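Protein-glutaminase (Chryseobacterium proteolyticum, PDB 2ZK9) hydrolyses the side-chain amide of glutamine residues within proteins, converting them to glutamate and releasing ammonia. Local coordinates at residues Tyr58-Lys70 / Ala79-Lys91. Residues are numbered along the deposited sequence; the frame is centred on the assembly and turned at random. Where two conformers were deposited one is given.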
# COMPACT_ATOMS: atom_id res chain seq x y z
N TYR A 58 6.19 13.98 -6.67
CA TYR A 58 6.24 12.74 -7.41
C TYR A 58 4.89 12.08 -7.48
O TYR A 58 4.07 12.15 -6.57
CB TYR A 58 7.26 11.75 -6.78
CG TYR A 58 8.63 12.39 -6.71
CD1 TYR A 58 9.20 12.77 -5.52
CD2 TYR A 58 9.33 12.60 -7.88
CE1 TYR A 58 10.43 13.35 -5.46
CE2 TYR A 58 10.56 13.25 -7.85
CZ TYR A 58 11.09 13.62 -6.61
OH TYR A 58 12.32 14.21 -6.56
N ASP A 59 4.69 11.31 -8.55
CA ASP A 59 3.60 10.38 -8.63
C ASP A 59 4.19 8.95 -8.73
O ASP A 59 5.41 8.78 -8.76
CB ASP A 59 2.62 10.72 -9.75
CG ASP A 59 1.18 10.25 -9.55
OD1 ASP A 59 0.93 9.45 -8.63
OD2 ASP A 59 0.29 10.73 -10.29
N CYS A 60 3.32 7.98 -8.74
CA CYS A 60 3.66 6.59 -8.82
C CYS A 60 2.53 5.85 -9.52
O CYS A 60 1.51 6.42 -9.85
CB CYS A 60 3.89 6.04 -7.42
SG CYS A 60 2.48 6.19 -6.31
N GLU A 61 2.79 4.55 -9.72
CA GLU A 61 1.72 3.63 -10.11
C GLU A 61 1.15 2.96 -8.91
O GLU A 61 1.73 2.99 -7.78
CB GLU A 61 2.31 2.58 -11.09
CG GLU A 61 2.61 3.18 -12.47
CD GLU A 61 3.38 2.19 -13.30
OE1 GLU A 61 4.60 2.01 -13.06
OE2 GLU A 61 2.75 1.49 -14.17
N LYS A 62 0.05 2.25 -9.07
CA LYS A 62 -0.43 1.22 -8.15
C LYS A 62 -0.13 -0.12 -8.80
O LYS A 62 -0.25 -0.25 -10.02
CB LYS A 62 -1.90 1.31 -7.86
CG LYS A 62 -2.42 2.59 -7.26
CD LYS A 62 -1.94 2.84 -5.83
CE LYS A 62 -2.32 4.19 -5.30
NZ LYS A 62 -3.78 4.36 -5.33
N GLN A 63 0.15 -1.13 -7.99
CA GLN A 63 0.01 -2.50 -8.46
C GLN A 63 -1.08 -3.16 -7.61
O GLN A 63 -1.04 -3.11 -6.38
CB GLN A 63 1.30 -3.32 -8.38
CG GLN A 63 1.16 -4.69 -9.02
CD GLN A 63 2.45 -5.43 -9.22
OE1 GLN A 63 2.74 -6.42 -8.54
NE2 GLN A 63 3.30 -4.93 -10.13
N PHE A 64 -2.05 -3.76 -8.31
CA PHE A 64 -3.09 -4.56 -7.73
C PHE A 64 -2.79 -6.02 -7.98
O PHE A 64 -2.47 -6.38 -9.11
CB PHE A 64 -4.46 -4.23 -8.33
CG PHE A 64 -4.95 -2.84 -7.99
CD1 PHE A 64 -5.79 -2.62 -6.91
CD2 PHE A 64 -4.58 -1.73 -8.74
CE1 PHE A 64 -6.21 -1.36 -6.55
CE2 PHE A 64 -4.99 -0.45 -8.40
CZ PHE A 64 -5.83 -0.26 -7.30
N VAL A 65 -2.93 -6.86 -6.96
CA VAL A 65 -2.78 -8.30 -7.12
C VAL A 65 -4.05 -8.95 -6.62
O VAL A 65 -4.63 -8.48 -5.63
CB VAL A 65 -1.49 -8.80 -6.39
CG1 VAL A 65 -1.46 -8.50 -4.92
CG2 VAL A 65 -1.30 -10.29 -6.62
N TYR A 66 -4.49 -9.99 -7.27
CA TYR A 66 -5.75 -10.63 -7.03
C TYR A 66 -5.57 -12.15 -6.89
O TYR A 66 -4.72 -12.70 -7.55
CB TYR A 66 -6.72 -10.41 -8.20
CG TYR A 66 -6.88 -8.96 -8.61
CD1 TYR A 66 -7.88 -8.17 -8.09
CD2 TYR A 66 -6.01 -8.40 -9.53
CE1 TYR A 66 -8.01 -6.82 -8.47
CE2 TYR A 66 -6.15 -7.09 -9.90
CZ TYR A 66 -7.14 -6.30 -9.37
OH TYR A 66 -7.24 -4.99 -9.83
N GLY A 67 -6.38 -12.78 -6.03
CA GLY A 67 -6.30 -14.22 -5.93
C GLY A 67 -6.80 -14.73 -4.63
O GLY A 67 -7.54 -14.06 -3.94
N ASN A 68 -6.35 -15.94 -4.31
CA ASN A 68 -6.53 -16.54 -2.99
C ASN A 68 -5.32 -16.09 -2.18
O ASN A 68 -4.33 -16.81 -2.08
CB ASN A 68 -6.59 -18.05 -3.11
CG ASN A 68 -6.72 -18.73 -1.78
OD1 ASN A 68 -7.22 -18.15 -0.82
ND2 ASN A 68 -6.24 -19.94 -1.68
N LEU A 69 -5.35 -14.86 -1.68
CA LEU A 69 -4.15 -14.24 -1.09
C LEU A 69 -4.13 -14.49 0.41
O LEU A 69 -5.14 -14.54 1.09
CB LEU A 69 -4.13 -12.74 -1.37
CG LEU A 69 -4.28 -12.35 -2.83
CD1 LEU A 69 -4.15 -10.82 -2.94
CD2 LEU A 69 -3.27 -13.04 -3.74
N LYS A 70 -2.90 -14.62 0.93
CA LYS A 70 -2.61 -14.88 2.32
C LYS A 70 -1.34 -14.13 2.70
O LYS A 70 -0.36 -14.21 1.96
CB LYS A 70 -2.36 -16.39 2.54
CG LYS A 70 -3.43 -17.34 2.18
CD LYS A 70 -4.63 -17.26 3.02
CE LYS A 70 -5.70 -18.35 2.72
NZ LYS A 70 -5.12 -19.74 2.92
N ALA A 79 -6.28 -13.14 5.25
CA ALA A 79 -6.67 -13.62 3.94
C ALA A 79 -7.31 -12.46 3.21
O ALA A 79 -8.12 -11.72 3.77
CB ALA A 79 -7.62 -14.78 4.05
N TRP A 80 -6.98 -12.37 1.92
CA TRP A 80 -7.45 -11.31 1.05
C TRP A 80 -7.88 -11.85 -0.30
O TRP A 80 -7.34 -12.84 -0.75
CB TRP A 80 -6.29 -10.37 0.83
CG TRP A 80 -5.74 -9.56 1.93
CD1 TRP A 80 -6.37 -8.98 3.01
CD2 TRP A 80 -4.34 -9.23 2.00
NE1 TRP A 80 -5.42 -8.30 3.73
CE2 TRP A 80 -4.19 -8.42 3.13
CE3 TRP A 80 -3.21 -9.50 1.20
CZ2 TRP A 80 -2.96 -7.91 3.47
CZ3 TRP A 80 -2.00 -8.96 1.56
CH2 TRP A 80 -1.91 -8.16 2.67
N SER A 81 -8.79 -11.12 -0.96
CA SER A 81 -9.10 -11.38 -2.35
C SER A 81 -8.26 -10.49 -3.26
O SER A 81 -8.11 -10.83 -4.46
CB SER A 81 -10.56 -11.17 -2.63
OG SER A 81 -10.99 -9.87 -2.30
N TYR A 82 -7.74 -9.38 -2.77
CA TYR A 82 -6.86 -8.53 -3.54
C TYR A 82 -5.97 -7.77 -2.53
O TYR A 82 -6.30 -7.66 -1.37
CB TYR A 82 -7.55 -7.55 -4.49
CG TYR A 82 -8.04 -6.30 -3.82
CD1 TYR A 82 -9.25 -6.28 -3.12
CD2 TYR A 82 -7.32 -5.11 -3.86
CE1 TYR A 82 -9.65 -5.10 -2.51
CE2 TYR A 82 -7.72 -3.97 -3.29
CZ TYR A 82 -8.88 -3.95 -2.59
OH TYR A 82 -9.28 -2.77 -2.04
N HIS A 83 -4.88 -7.22 -3.06
CA HIS A 83 -4.07 -6.30 -2.31
C HIS A 83 -3.53 -5.25 -3.28
O HIS A 83 -3.50 -5.45 -4.50
CB HIS A 83 -2.93 -7.07 -1.58
CG HIS A 83 -2.13 -6.19 -0.63
ND1 HIS A 83 -2.73 -5.27 0.18
CD2 HIS A 83 -0.81 -6.14 -0.42
CE1 HIS A 83 -1.79 -4.68 0.87
NE2 HIS A 83 -0.57 -5.20 0.55
N VAL A 84 -3.10 -4.11 -2.76
CA VAL A 84 -2.59 -3.02 -3.54
C VAL A 84 -1.49 -2.33 -2.74
O VAL A 84 -1.57 -2.23 -1.51
CB VAL A 84 -3.72 -2.03 -3.95
CG1 VAL A 84 -4.46 -1.46 -2.77
CG2 VAL A 84 -3.19 -0.93 -4.84
N ALA A 85 -0.50 -1.81 -3.45
CA ALA A 85 0.51 -0.95 -2.91
C ALA A 85 1.00 -0.02 -4.02
O ALA A 85 0.57 -0.09 -5.15
CB ALA A 85 1.64 -1.75 -2.26
N ILE A 86 1.90 0.91 -3.65
CA ILE A 86 2.46 1.82 -4.64
C ILE A 86 3.68 1.21 -5.28
O ILE A 86 4.50 0.56 -4.63
CB ILE A 86 2.75 3.22 -4.04
CG1 ILE A 86 3.78 3.24 -2.91
CG2 ILE A 86 1.44 3.89 -3.65
CD1 ILE A 86 4.31 4.61 -2.61
N LEU A 87 3.80 1.43 -6.59
CA LEU A 87 4.86 0.94 -7.44
C LEU A 87 5.61 2.17 -7.96
O LEU A 87 5.07 2.92 -8.79
CB LEU A 87 4.30 0.09 -8.58
CG LEU A 87 5.33 -0.50 -9.52
CD1 LEU A 87 6.17 -1.56 -8.82
CD2 LEU A 87 4.67 -1.04 -10.76
N VAL A 88 6.78 2.43 -7.40
CA VAL A 88 7.55 3.65 -7.61
C VAL A 88 8.65 3.41 -8.62
O VAL A 88 9.35 2.42 -8.60
CB VAL A 88 8.14 4.09 -6.26
CG1 VAL A 88 8.85 5.45 -6.36
CG2 VAL A 88 7.05 4.16 -5.21
N SER A 89 8.78 4.33 -9.59
CA SER A 89 9.85 4.31 -10.53
C SER A 89 10.92 5.28 -10.13
O SER A 89 10.62 6.38 -9.69
CB SER A 89 9.34 4.75 -11.90
OG SER A 89 8.44 3.79 -12.47
N TYR A 90 12.20 4.90 -10.28
CA TYR A 90 13.30 5.75 -9.91
C TYR A 90 14.49 5.41 -10.81
O TYR A 90 14.58 4.34 -11.36
CB TYR A 90 13.66 5.58 -8.41
CG TYR A 90 14.09 4.15 -8.16
CD1 TYR A 90 13.14 3.13 -8.06
CD2 TYR A 90 15.43 3.82 -8.09
CE1 TYR A 90 13.56 1.84 -7.85
CE2 TYR A 90 15.84 2.52 -7.91
CZ TYR A 90 14.89 1.53 -7.78
OH TYR A 90 15.32 0.23 -7.60
N LYS A 91 15.40 6.40 -10.89
CA LYS A 91 16.64 6.19 -11.62
C LYS A 91 17.71 5.60 -10.72
O LYS A 91 18.00 6.11 -9.64
CB LYS A 91 17.12 7.52 -12.21
CG LYS A 91 16.37 7.97 -13.44
CD LYS A 91 16.40 7.01 -14.58
CE LYS A 91 15.88 7.54 -15.91
NZ LYS A 91 15.99 6.48 -16.96
O HOH W 1 7.26 6.81 -9.20
O HOH W 2 5.95 3.61 -11.37
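V84 covers one face of the F64 ring: its CG2 stands 3.6 Å from the ring centroid and only 16° off the normal, a CH-pi contact, while CD2 of Y82 comes to the ring's edge, near its plane. The V84 torsion explains this, since chi1 of 58° sets CG1 between the backbone N and the carbonyl carbon and puts CG2 anti to N, over the ring. Strands 61-66 and 82-91, which carry these groups, pair antiparallel in the mixed sheet; at corners (G67-N68 and S81) with a beta bulge the chains turn into the small 69-72/77-80 hairpin. The bulge is evident from the register, which pairs Y66 with Y82 but L69 with W80. Cutting F64 back to an alanine would probably leave V84 CG2 without the ring it lies over and open a gap beside Y82.

On the opposite face of the sheet, the H83 ring has W80 CH2 over its centre, 3.7 Å above the plane. At the edge of the W80 indole lies CB of L69, whose CD1 reaches the backbone of Y82 at 3.6 Å from its C atom. H83 NE2 is hydrogen-bonded to D103, and the H83 side chain touches C42 and R45 of helix 42-55. A helix packed against such a sheet, with this His-Asp pair, is consistent with the papain-like clan of the family, in which a histidine, commonly with an Asn or Asp, serves a cysteine.

Further along, Q63 and L87 share the H83 face; Q63 is held at its amide by N136 and R118. Reciprocal backbone bonds join E61 with L87, and the one from L87 N to E61 O is nearly straight (178°), although the donor lies above the carbonyl plane. A water bridges the strands here, donating to E61 OE1, which also forms a salt bridge with K99, at 2.7 Å and to L87 O at 2.8 Å while accepting from S89 OG at 2.7 Å.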